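Local coordinates for protein 3-hydroxy-3-methylglutaryl-CoA lyase (Acinetobacter baumannii, PDB 6NDS) that is a lyase of the HMGL-like family, with a TIM-barrel fold that holds a zinc ion and coenzyme A, at residues T36-I40 / L68-V74; S47-S52 / H81-Y86; V110-S114 / K126-F130; T188-P193 / R220-N226; L242-G246 / D295-Q299. All coordinates share one frame; numbering follows the deposited sequence. Where two conformers were deposited one is given.

How the contacts relate
From the N terminus, contacts 1 and 2 cross: 36-40 and 47-52 both precede their partners, 68-74 and 81-86, in the same order. Together they tie outer helices 36-46 and 71-77 of the TIM barrel to each other and the approach to strand 53-58 to strand 85-90. The remaining three follow in series, and none nests in another. Contact 3 closes a short loop of 11 residues, laying helix 126-140 against strand 106-112. Contact 4 joins the loop after strand 182-186 to the start of helix 223-232, at the dimer interface. Contact 5 makes the longest closure, 48 residues, bringing the C-terminal region back to the loop after strand 237-240.

Contact 1: T36-I40 / L68-V74; sequences TDKKI and LRDGEEV
Lys39, Asp70 and Val74 carry most of a helix-to-helix contact on the outer layer of the TIM barrel, where helix 36-46 packs beside the start of helix 71-77. Asp70 is the polar centre. Its carboxylate oxygen OD2 accepts two bonds from helix 36-46: Lys39 NZ reaches Asp70 OD2 at 2.9 Å from the syn side, 28° out of the carboxylate plane, and Thr36 OG1 gives a hydrogen bond of 2.8 Å to the anti lone pair of the same OD2. Lys39 NZ makes a weak second bond, 3.3 Å, to Asp70 OD1. A bend in the last torsion of Lys39, chi4 80°, turns the ammonium onto this group, where it also bonds Val34 O and meets the ring of Trp33 in a cation-pi contact. Although Asp70 stands at the N-cap position of helix 71-77, its carboxylate makes no capping bond and is spent across the contact instead.

Next to the salt bridge, the methylene chain of Lys39 lies on Val74, with Lys39 CD 3.9 Å from Val74 CG2. Ile40 covers another part of this valine, its CG1 standing 4.0 Å from Val74 CA. Thr36 and Glu73 cross at about a right angle. With Thr36 OG1 beside the backbone N (chi1 -57°), CG2 lies anti to that nitrogen and comes within 3.6 Å of Glu73 CG.

Contact 2: S47-S52 / H81-Y86; sequences STMGFS and HKDIIY
Ser47 and Ser52 at the two ends of one loop meet His81, Ile84, Ile85 and Tyr86, where the TIM barrel passes from helix 36-46 into strand 53-58 and its sheet neighbour, strand 85-90, begins. Two kinds of polar link hold the loops together. One is backbone to backbone: Ile85 N bonds Ser52 O at 3.0 Å with a straight N-H...O angle of 179°, just ahead of the pairing of parallel strands 53-58 and 85-90. A water donates to both Ser52 O and Asp83 O. The other is a short chain of bonds through two hydroxyls. His81 N donates to Tyr86 OH, which in turn donates to Ser47 OG at 2.7 Å, in the plane of the tyrosine ring at its edge; the phenol oxygen is thus held between the His81 N-H and the Ser47 hydroxyl, itself tied to Ile43 O.

Aromatic contact comes next. The CB of Ser47 sits over a face of the imidazole in a CH-pi contact, 3.7 Å from the His81 ring centroid and 24° off its normal. Ser47 O also lies over a face of that ring, displaced toward its rim.

Apolar packing against carbonyls completes the interface. Ile84 has CG1 anti to its carbonyl carbon (chi1 -60°), which sends the extended branch into the loop: Ile84 CD1 lies 3.5 Å from Ser47 O, and Ile84 CG1 3.3 Å from Phe51 O.

Contact 3: V110-S114 / K126-F130; sequences VLSAS and KAQSF
Leu111 packs on Lys126 and Phe130, while the polar end of Lys126 goes on to the backbone past the strand. The CD1 methyl of Leu111 meets the Phe130 ring obliquely, 3.6 Å from Phe130 CD2, the two side chains crossing at about a right angle, and the same methyl lies 3.9 Å from Lys126 CB. Closer to the backbone, Leu111 CB packs on Ser129 CB at 3.9 Å. Lys126 runs past the end of the strand: its CD is 3.1 Å from Ser112 O, and its NZ bonds Ala113 O at 2.8 Å. This donor stands 40° out of the carbonyl plane, so it does not meet a lone pair. The bend at chi3, -82°, is what swings the ammonium round to Ala113 after the chain has passed Ser112.

The segments belong to one beta/alpha unit of the TIM barrel. Strand 106-112 is followed by helix 115-122, and helix 126-140 then packs against the outside of the strand, running nearly antiparallel to it at 165° with the axes 8.7 Å apart.

A second shell sets these groups in place. A water donates to Val110 O and accepts from Ser129 OG, bridging strand and helix, while Asn118 bonds both Ser129 OG and Ser112 N. Lys126 NZ has a salt-bridge partner in Glu166, which would favour its charged form. From helix 164-176, His173 stacks on the ring of Phe130 and Tyr174 meets it at an angle, and Leu170 touches it as well. Ser114 caps helix 115-122 through its OG, bonded to His117 N.

Contact 4: T188-P193 / R220-N226; sequences TGMANP and RGLGLTN. With ACT (acetate ion), chain E.
Asn226 and Ala191 form the principal hydrogen bond here: Asn226 ND2 to Ala191 O, 3.1 Å, with an N-H...O angle of 163°. The acceptor lies near the amide plane, yet the donor stands above the carbonyl plane, 79° out of it, and so misses the lone pairs. Arg220 works at the other end of the loop, extended from CG to NE. Its NH1 lies 2.8 Å from Thr188 O and makes a weak bond of 3.2 Å to Gly189 O, both oxygens at the guanidinium edge; a water links Arg220 NH2 to Thr188 OG1. NE of the same arginine bonds Gly304 O of the second subunit, so one flat group spans the loop and the dimer interface, and Thr225 OG1 bonds Thr225 OG1 of the second subunit.

Packing follows along the rest of the loop. Asn226 OD1 lies against the Pro193 ring, 3.3 Å from Pro193 CD, and Pro193 CG touches Thr225 CG2 at 3.5 Å. Leu222 CD1 approaches Ala191 O at 3.6 Å. Asn192 ND2 makes a weak hydrogen bond with an acetate, probably from the crystallisation liquor, while its OD1 caps Gln195 N at the start of helix 193-203.

In the TIM barrel, this joins the loop after strand 182-186 to the opening turn of helix 223-232, which follows the neighbouring strand 212-216, and Val196 of helix 193-203 touches both Ala191 and Asn226.

Contact 5: L242-G246 / D295-Q299; sequences LGGLG and DTPSQ. With ACT (acetate ion), chain F.
Thr296 and Gly243 head a loop-to-loop contact in which two glycine carbonyls and a leucine meet Thr296 and Pro297: the glycine-rich turn that leaves strand 237-240 of the TIM barrel lies against the link between helices 288-292 and 299-303. The central bond is from Thr296 OG1 to Gly243 O, 2.8 Å long, in the carbonyl plane and on a lone pair, with a C=O...O angle of 118°. The hydroxyl gets there by sitting between the backbone N and the carbonyl carbon (chi1 82°), while the methyl of the same threonine turns to Leu245, with Thr296 CG2 3.9 Å from Leu245 CD2.

Pro297 brings its ring onto the two glycine carbonyls: its CD is 3.3 Å from Gly243 O and 3.6 Å from Gly244 O. It is the centre of an inverse gamma turn, closed by a weak bond of 2.9 Å from Ser298 N to Thr296 O. The glycines adopt positive phi, and with no side chains on them the chains approach to 4.8 Å between Gly243 CA and Ser298 CA. Both segments are also held by Glu261, which bonds Gly243 N and Ser298 OG. Thr296 N gives a bond of 2.8 Å to the O of an acetate, probably from the crystallisation liquor.

Leu245 packs on Leu292 and Thr296 on Leu288, both from helix 288-292, and Ser298 caps helix 299-303 through Ala301 N, so the contact joins the turn after strand 237-240 to helices 288-292 and 299-303, with Glu261 of helix 260-270 bonding both segments.

Contact 1: T36-I40 / L68-V74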
# COMPACT_ATOMS: atom_id res chain seq x y z
N THR A 36 31.25 -5.95 -1.35
CA THR A 36 31.59 -4.53 -1.30
C THR A 36 31.52 -3.87 -2.68
O THR A 36 30.96 -2.77 -2.81
CB THR A 36 32.98 -4.39 -0.68
OG1 THR A 36 32.95 -5.00 0.62
CG2 THR A 36 33.35 -2.92 -0.56
N ASP A 37 32.08 -4.50 -3.72
CA ASP A 37 32.07 -3.83 -5.02
C ASP A 37 30.66 -3.80 -5.61
O ASP A 37 30.38 -2.92 -6.43
CB ASP A 37 33.07 -4.45 -6.00
CG ASP A 37 32.89 -5.95 -6.23
OD1 ASP A 37 31.99 -6.58 -5.64
OD2 ASP A 37 33.69 -6.51 -7.01
N LYS A 38 29.78 -4.70 -5.18
CA LYS A 38 28.40 -4.65 -5.67
C LYS A 38 27.57 -3.63 -4.90
O LYS A 38 26.63 -3.06 -5.46
CB LYS A 38 27.77 -6.04 -5.61
CG LYS A 38 28.46 -7.02 -6.56
CD LYS A 38 27.78 -8.38 -6.61
CE LYS A 38 28.65 -9.37 -7.36
NZ LYS A 38 27.92 -10.63 -7.66
N LYS A 39 27.90 -3.38 -3.62
CA LYS A 39 27.32 -2.24 -2.91
C LYS A 39 27.71 -0.95 -3.61
O LYS A 39 26.86 -0.06 -3.82
CB LYS A 39 27.79 -2.20 -1.45
CG LYS A 39 27.23 -3.30 -0.52
CD LYS A 39 27.50 -2.90 0.94
CE LYS A 39 27.07 -3.96 1.94
NZ LYS A 39 28.07 -5.06 2.04
N ILE A 40 28.98 -0.83 -3.98
CA ILE A 40 29.47 0.36 -4.68
C ILE A 40 28.75 0.52 -6.01
O ILE A 40 28.29 1.62 -6.36
CB ILE A 40 31.00 0.28 -4.86
CG1 ILE A 40 31.69 0.49 -3.51
CG2 ILE A 40 31.47 1.29 -5.87
CD1 ILE A 40 33.12 0.05 -3.48
N LEU A 68 26.74 -4.28 7.09
CA LEU A 68 27.20 -2.95 6.74
C LEU A 68 28.61 -2.67 7.25
O LEU A 68 29.03 -1.50 7.30
CB LEU A 68 26.22 -1.90 7.26
CG LEU A 68 24.80 -1.98 6.67
CD1 LEU A 68 23.95 -0.85 7.26
CD2 LEU A 68 24.86 -1.89 5.16
N ARG A 69 29.38 -3.71 7.60
CA ARG A 69 30.69 -3.51 8.22
C ARG A 69 31.74 -2.99 7.25
O ARG A 69 32.84 -2.66 7.69
CB ARG A 69 31.19 -4.80 8.86
CG ARG A 69 31.59 -5.88 7.86
CD ARG A 69 31.84 -7.21 8.57
NE ARG A 69 32.87 -7.11 9.61
CZ ARG A 69 33.12 -8.05 10.52
NH1 ARG A 69 32.41 -9.17 10.55
NH2 ARG A 69 34.09 -7.86 11.41
N ASP A 70 31.43 -2.93 5.95
CA ASP A 70 32.35 -2.39 4.96
C ASP A 70 32.06 -0.93 4.62
O ASP A 70 32.42 -0.47 3.53
CB ASP A 70 32.30 -3.24 3.69
CG ASP A 70 30.90 -3.36 3.11
OD1 ASP A 70 29.92 -2.89 3.74
OD2 ASP A 70 30.76 -3.92 2.00
N GLY A 71 31.43 -0.19 5.54
CA GLY A 71 31.02 1.17 5.23
C GLY A 71 32.16 2.06 4.78
O GLY A 71 32.01 2.87 3.86
N GLU A 72 33.32 1.95 5.42
CA GLU A 72 34.44 2.80 5.03
C GLU A 72 34.83 2.55 3.58
O GLU A 72 35.04 3.50 2.81
CB GLU A 72 35.64 2.58 5.94
CG GLU A 72 36.85 3.41 5.52
CD GLU A 72 37.69 3.85 6.69
OE1 GLU A 72 37.55 3.25 7.78
OE2 GLU A 72 38.48 4.81 6.53
N GLU A 73 34.93 1.28 3.17
CA GLU A 73 35.34 1.00 1.80
C GLU A 73 34.25 1.39 0.81
O GLU A 73 34.56 1.85 -0.29
CB GLU A 73 35.73 -0.47 1.66
CG GLU A 73 36.22 -0.87 0.25
CD GLU A 73 37.44 -0.08 -0.23
OE1 GLU A 73 38.18 0.47 0.61
OE2 GLU A 73 37.66 -0.02 -1.45
N VAL A 74 32.98 1.25 1.20
CA VAL A 74 31.91 1.70 0.30
C VAL A 74 32.01 3.20 0.06
O VAL A 74 31.97 3.67 -1.09
CB VAL A 74 30.54 1.30 0.87
CG1 VAL A 74 29.45 1.95 0.05
CG2 VAL A 74 30.39 -0.23 0.85

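Contact 2: S47-S52 / H81-Y86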
# COMPACT_ATOMS: atom_id res chain seq x y z
N SER A 47 22.99 6.80 -7.93
CA SER A 47 23.46 8.16 -8.16
C SER A 47 23.09 8.71 -9.52
O SER A 47 23.21 9.92 -9.72
CB SER A 47 24.99 8.26 -8.01
OG SER A 47 25.39 8.17 -6.65
N THR A 48 22.66 7.87 -10.46
CA THR A 48 22.26 8.37 -11.77
C THR A 48 20.76 8.63 -11.87
O THR A 48 20.31 9.06 -12.94
CB THR A 48 22.68 7.40 -12.89
OG1 THR A 48 21.88 6.21 -12.82
CG2 THR A 48 24.16 7.04 -12.78
N MET A 49 20.00 8.40 -10.80
CA MET A 49 18.54 8.35 -10.86
C MET A 49 17.86 9.66 -10.49
O MET A 49 16.65 9.78 -10.71
CB MET A 49 18.00 7.23 -9.94
CG MET A 49 18.44 5.85 -10.36
SD MET A 49 17.69 5.33 -11.90
CE MET A 49 18.89 4.07 -12.38
N GLY A 50 18.60 10.61 -9.91
CA GLY A 50 18.06 11.93 -9.62
C GLY A 50 17.96 12.29 -8.15
O GLY A 50 17.51 13.40 -7.84
N PHE A 51 18.36 11.40 -7.24
CA PHE A 51 18.25 11.66 -5.80
C PHE A 51 19.16 12.80 -5.35
O PHE A 51 20.31 12.90 -5.78
CB PHE A 51 18.62 10.42 -5.00
CG PHE A 51 17.81 9.21 -5.36
CD1 PHE A 51 16.48 9.13 -5.01
CD2 PHE A 51 18.39 8.16 -6.07
CE1 PHE A 51 15.72 8.01 -5.35
CE2 PHE A 51 17.66 7.03 -6.42
CZ PHE A 51 16.31 6.95 -6.06
N SER A 52 18.65 13.62 -4.43
CA SER A 52 19.45 14.65 -3.77
C SER A 52 20.24 14.11 -2.59
O SER A 52 21.26 14.71 -2.21
CB SER A 52 18.54 15.79 -3.29
OG SER A 52 17.57 15.31 -2.37
N HIS A 81 28.89 12.14 -7.01
CA HIS A 81 28.25 13.17 -7.82
C HIS A 81 28.19 14.46 -7.01
O HIS A 81 27.81 14.43 -5.84
CB HIS A 81 26.84 12.73 -8.23
CG HIS A 81 26.82 11.61 -9.21
ND1 HIS A 81 26.09 11.65 -10.38
CD2 HIS A 81 27.45 10.41 -9.21
CE1 HIS A 81 26.26 10.52 -11.05
NE2 HIS A 81 27.09 9.75 -10.36
N LYS A 82 28.58 15.58 -7.63
CA LYS A 82 28.75 16.81 -6.86
C LYS A 82 27.44 17.30 -6.26
O LYS A 82 27.45 18.01 -5.25
CB LYS A 82 29.34 17.92 -7.74
CG LYS A 82 30.80 17.75 -8.05
CD LYS A 82 31.35 18.98 -8.75
CE LYS A 82 32.79 18.77 -9.16
NZ LYS A 82 32.94 17.49 -9.90
N ASP A 83 26.31 16.96 -6.87
CA ASP A 83 25.05 17.52 -6.41
C ASP A 83 24.24 16.52 -5.58
O ASP A 83 23.03 16.72 -5.37
CB ASP A 83 24.24 18.05 -7.59
CG ASP A 83 24.82 19.35 -8.13
OD1 ASP A 83 25.02 20.29 -7.32
OD2 ASP A 83 25.09 19.44 -9.34
N ILE A 84 24.89 15.49 -5.05
CA ILE A 84 24.27 14.51 -4.17
C ILE A 84 24.97 14.55 -2.82
O ILE A 84 26.20 14.61 -2.74
CB ILE A 84 24.34 13.08 -4.76
CG1 ILE A 84 23.62 13.02 -6.10
CG2 ILE A 84 23.75 12.08 -3.79
CD1 ILE A 84 23.69 11.64 -6.75
N ILE A 85 24.18 14.52 -1.76
CA ILE A 85 24.68 14.40 -0.39
C ILE A 85 24.65 12.92 -0.01
O ILE A 85 23.58 12.31 0.05
CB ILE A 85 23.85 15.25 0.58
CG1 ILE A 85 23.99 16.73 0.22
CG2 ILE A 85 24.24 14.98 2.03
CD1 ILE A 85 22.88 17.58 0.81
N TYR A 86 25.83 12.34 0.23
CA TYR A 86 25.96 10.95 0.65
C TYR A 86 25.98 10.91 2.17
O TYR A 86 26.90 11.45 2.80
CB TYR A 86 27.22 10.33 0.04
CG TYR A 86 27.14 10.30 -1.48
CD1 TYR A 86 26.51 9.24 -2.14
CD2 TYR A 86 27.66 11.33 -2.25
CE1 TYR A 86 26.41 9.21 -3.52
CE2 TYR A 86 27.56 11.32 -3.64
CZ TYR A 86 26.94 10.25 -4.26
OH TYR A 86 26.83 10.22 -5.62
O HOH W 1 21.89 17.46 -2.74

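Contact 3: V110-S114 / K126-F130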
# COMPACT_ATOMS: atom_id res chain seq x y z
N VAL A 110 21.07 8.91 15.16
CA VAL A 110 19.83 8.18 15.39
C VAL A 110 19.69 7.78 16.85
O VAL A 110 20.61 7.20 17.44
CB VAL A 110 19.74 6.92 14.50
CG1 VAL A 110 18.44 6.15 14.80
CG2 VAL A 110 19.80 7.30 13.03
N LEU A 111 18.52 8.07 17.43
CA LEU A 111 18.09 7.44 18.67
C LEU A 111 16.59 7.16 18.56
O LEU A 111 15.92 7.66 17.64
CB LEU A 111 18.43 8.29 19.91
CG LEU A 111 17.40 9.29 20.42
CD1 LEU A 111 17.85 9.84 21.78
CD2 LEU A 111 17.15 10.42 19.43
N SER A 112 16.07 6.34 19.46
CA SER A 112 14.64 6.00 19.47
C SER A 112 13.90 6.76 20.55
O SER A 112 14.43 6.98 21.64
CB SER A 112 14.44 4.49 19.67
OG SER A 112 15.13 3.75 18.67
N ALA A 113 12.65 7.16 20.26
CA ALA A 113 11.82 7.77 21.30
C ALA A 113 11.45 6.77 22.38
O ALA A 113 11.11 7.17 23.50
CB ALA A 113 10.54 8.35 20.68
N SER A 114 11.48 5.48 22.06
CA SER A 114 11.22 4.42 23.01
C SER A 114 12.51 4.08 23.74
O SER A 114 13.50 3.71 23.09
CB SER A 114 10.69 3.19 22.29
OG SER A 114 10.87 2.02 23.09
N LYS A 126 18.37 6.86 26.09
CA LYS A 126 18.28 8.07 25.29
C LYS A 126 19.22 9.15 25.82
O LYS A 126 19.84 9.88 25.03
CB LYS A 126 16.83 8.57 25.28
CG LYS A 126 15.90 7.69 24.49
CD LYS A 126 14.48 8.26 24.49
CE LYS A 126 13.73 7.90 25.74
NZ LYS A 126 12.33 8.41 25.64
N ALA A 127 19.34 9.28 27.14
CA ALA A 127 20.24 10.27 27.70
C ALA A 127 21.68 9.99 27.30
O ALA A 127 22.44 10.92 26.99
CB ALA A 127 20.13 10.31 29.23
N GLN A 128 22.07 8.71 27.29
CA GLN A 128 23.42 8.36 26.85
C GLN A 128 23.61 8.64 25.37
O GLN A 128 24.68 9.08 24.95
CB GLN A 128 23.72 6.90 27.16
CG GLN A 128 23.84 6.62 28.65
CD GLN A 128 23.94 5.14 28.98
OE1 GLN A 128 23.11 4.34 28.55
NE2 GLN A 128 24.96 4.78 29.75
N SER A 129 22.58 8.38 24.56
CA SER A 129 22.67 8.71 23.14
C SER A 129 22.92 10.20 22.95
O SER A 129 23.80 10.60 22.17
CB SER A 129 21.39 8.28 22.41
OG SER A 129 21.40 6.88 22.13
N PHE A 130 22.19 11.04 23.68
CA PHE A 130 22.36 12.48 23.50
C PHE A 130 23.67 12.98 24.10
O PHE A 130 24.22 13.97 23.62
CB PHE A 130 21.16 13.24 24.07
CG PHE A 130 20.22 13.72 23.00
CD1 PHE A 130 20.55 14.83 22.22
CD2 PHE A 130 19.03 13.07 22.75
CE1 PHE A 130 19.70 15.27 21.22
CE2 PHE A 130 18.18 13.51 21.74
CZ PHE A 130 18.51 14.61 20.98
O HOH W 2 22.14 6.59 19.64

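Contact 4: T188-P193 / R220-N226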
# COMPACT_ATOMS: atom_id res chain seq x y z
N THR A 188 8.59 0.47 12.72
CA THR A 188 7.90 -0.78 12.43
C THR A 188 6.51 -0.55 11.84
O THR A 188 5.62 -1.38 12.02
CB THR A 188 7.80 -1.68 13.66
OG1 THR A 188 7.05 -1.01 14.69
CG2 THR A 188 9.18 -2.04 14.17
N GLY A 189 6.33 0.55 11.12
CA GLY A 189 5.12 0.73 10.34
C GLY A 189 3.86 0.76 11.18
O GLY A 189 2.88 0.08 10.87
N MET A 190 3.89 1.54 12.25
CA MET A 190 2.76 1.66 13.15
C MET A 190 1.93 2.92 12.92
O MET A 190 0.86 3.06 13.54
CB MET A 190 3.25 1.62 14.60
CG MET A 190 3.88 0.25 14.95
SD MET A 190 4.60 0.19 16.59
CE MET A 190 3.15 0.12 17.63
N ALA A 191 2.36 3.83 12.04
CA ALA A 191 1.69 5.11 11.87
C ALA A 191 0.40 5.00 11.06
O ALA A 191 0.24 4.11 10.22
CB ALA A 191 2.62 6.12 11.18
N ASN A 192 -0.53 5.91 11.32
CA ASN A 192 -1.74 6.05 10.53
C ASN A 192 -1.87 7.50 10.07
O ASN A 192 -1.26 8.40 10.65
CB ASN A 192 -2.99 5.62 11.31
CG ASN A 192 -3.36 6.59 12.42
OD1 ASN A 192 -3.91 7.67 12.16
ND2 ASN A 192 -3.09 6.20 13.66
N PRO A 193 -2.65 7.75 9.01
CA PRO A 193 -2.65 9.11 8.41
C PRO A 193 -3.11 10.23 9.33
O PRO A 193 -2.58 11.34 9.23
CB PRO A 193 -3.59 8.95 7.21
CG PRO A 193 -3.52 7.51 6.87
CD PRO A 193 -3.30 6.75 8.15
N ARG A 220 2.32 -2.33 7.83
CA ARG A 220 0.89 -2.58 7.83
C ARG A 220 0.20 -1.98 6.61
O ARG A 220 -1.02 -1.79 6.61
CB ARG A 220 0.27 -2.12 9.15
CG ARG A 220 0.69 -3.12 10.25
CD ARG A 220 0.60 -2.62 11.65
NE ARG A 220 1.18 -3.60 12.57
CZ ARG A 220 2.39 -3.52 13.11
NH1 ARG A 220 3.17 -2.48 12.85
NH2 ARG A 220 2.80 -4.46 13.94
N GLY A 221 0.96 -1.75 5.55
CA GLY A 221 0.37 -1.37 4.27
C GLY A 221 -0.07 0.06 4.16
O GLY A 221 -0.75 0.41 3.19
N LEU A 222 0.29 0.92 5.12
CA LEU A 222 -0.13 2.31 5.12
C LEU A 222 0.97 3.27 4.68
O LEU A 222 0.76 4.50 4.74
CB LEU A 222 -0.64 2.71 6.50
CG LEU A 222 -1.87 1.92 6.93
CD1 LEU A 222 -2.30 2.38 8.31
CD2 LEU A 222 -2.98 2.08 5.91
N GLY A 223 2.11 2.76 4.22
CA GLY A 223 3.22 3.63 3.90
C GLY A 223 2.92 4.76 2.94
O GLY A 223 3.18 5.93 3.26
N LEU A 224 2.37 4.46 1.75
CA LEU A 224 2.12 5.54 0.80
C LEU A 224 0.96 6.42 1.24
O LEU A 224 0.95 7.62 0.94
CB LEU A 224 1.85 4.97 -0.60
CG LEU A 224 3.07 4.29 -1.25
CD1 LEU A 224 2.66 3.79 -2.62
CD2 LEU A 224 4.23 5.28 -1.35
N THR A 225 -0.02 5.86 1.95
CA THR A 225 -1.11 6.67 2.49
C THR A 225 -0.57 7.67 3.51
O THR A 225 -0.99 8.84 3.54
CB THR A 225 -2.18 5.77 3.10
OG1 THR A 225 -2.57 4.79 2.12
CG2 THR A 225 -3.38 6.58 3.49
N ASN A 226 0.41 7.25 4.30
CA ASN A 226 1.03 8.16 5.26
C ASN A 226 1.88 9.22 4.58
O ASN A 226 1.95 10.36 5.06
CB ASN A 226 1.88 7.36 6.27
CG ASN A 226 1.04 6.55 7.22
OD1 ASN A 226 -0.10 6.91 7.55
ND2 ASN A 226 1.62 5.44 7.74
C ACT E . -5.33 9.07 15.83
O ACT E . -4.22 8.51 16.03
OXT ACT E . -5.79 10.13 16.34
CH3 ACT E . -6.28 8.38 14.81
O HOH W 3 5.35 -3.31 15.21

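Contact 5: L242-G246 / D295-Q299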
# COMPACT_ATOMS: atom_id res chain seq x y z
N LEU A 242 14.82 1.34 -2.72
CA LEU A 242 14.63 0.64 -3.98
C LEU A 242 14.02 -0.74 -3.75
O LEU A 242 14.48 -1.51 -2.89
CB LEU A 242 15.98 0.48 -4.69
CG LEU A 242 15.94 -0.16 -6.08
CD1 LEU A 242 15.37 0.85 -7.09
CD2 LEU A 242 17.35 -0.58 -6.46
N GLY A 243 12.97 -1.05 -4.51
CA GLY A 243 12.34 -2.35 -4.42
C GLY A 243 11.58 -2.62 -3.14
O GLY A 243 11.08 -3.74 -2.96
N GLY A 244 11.50 -1.65 -2.23
CA GLY A 244 10.86 -1.95 -0.96
C GLY A 244 11.69 -2.78 -0.02
O GLY A 244 11.15 -3.45 0.88
N LEU A 245 13.01 -2.79 -0.20
CA LEU A 245 13.90 -3.44 0.76
C LEU A 245 13.77 -2.76 2.12
O LEU A 245 13.20 -1.67 2.25
CB LEU A 245 15.34 -3.36 0.26
CG LEU A 245 15.63 -4.07 -1.06
CD1 LEU A 245 17.07 -3.81 -1.53
CD2 LEU A 245 15.37 -5.55 -0.91
N GLY A 246 14.28 -3.43 3.16
CA GLY A 246 14.58 -2.74 4.41
C GLY A 246 13.97 -3.37 5.64
O GLY A 246 13.26 -4.37 5.58
N ASP A 295 12.79 -12.29 -4.66
CA ASP A 295 12.03 -11.13 -5.10
C ASP A 295 11.85 -10.14 -3.95
O ASP A 295 12.04 -10.47 -2.78
CB ASP A 295 10.66 -11.55 -5.64
CG ASP A 295 10.76 -12.33 -6.94
OD1 ASP A 295 10.07 -13.36 -7.07
OD2 ASP A 295 11.54 -11.91 -7.83
N THR A 296 11.48 -8.91 -4.30
CA THR A 296 11.34 -7.83 -3.34
C THR A 296 9.92 -7.27 -3.39
O THR A 296 9.22 -7.45 -4.39
CB THR A 296 12.36 -6.70 -3.60
OG1 THR A 296 11.88 -5.83 -4.63
CG2 THR A 296 13.72 -7.27 -3.99
N PRO A 297 9.47 -6.58 -2.33
CA PRO A 297 8.08 -6.06 -2.29
C PRO A 297 7.92 -4.75 -3.05
O PRO A 297 7.70 -3.67 -2.48
CB PRO A 297 7.84 -5.88 -0.78
CG PRO A 297 9.08 -6.31 -0.08
CD PRO A 297 10.18 -6.34 -1.06
N SER A 298 8.06 -4.83 -4.36
CA SER A 298 7.84 -3.69 -5.25
C SER A 298 6.65 -3.99 -6.14
O SER A 298 6.70 -4.95 -6.92
CB SER A 298 9.06 -3.41 -6.11
OG SER A 298 8.74 -2.47 -7.13
N GLN A 299 5.60 -3.17 -6.06
CA GLN A 299 4.47 -3.39 -6.95
C GLN A 299 4.80 -2.98 -8.38
O GLN A 299 4.41 -3.67 -9.33
CB GLN A 299 3.23 -2.63 -6.45
CG GLN A 299 2.71 -3.11 -5.10
CD GLN A 299 2.19 -4.54 -5.15
OE1 GLN A 299 1.03 -4.79 -5.46
NE2 GLN A 299 3.06 -5.49 -4.84
C ACT F . 10.85 -8.01 -7.98
O ACT F . 11.44 -8.61 -7.05
OXT ACT F . 11.34 -7.42 -8.98
CH3 ACT F . 9.30 -7.99 -7.87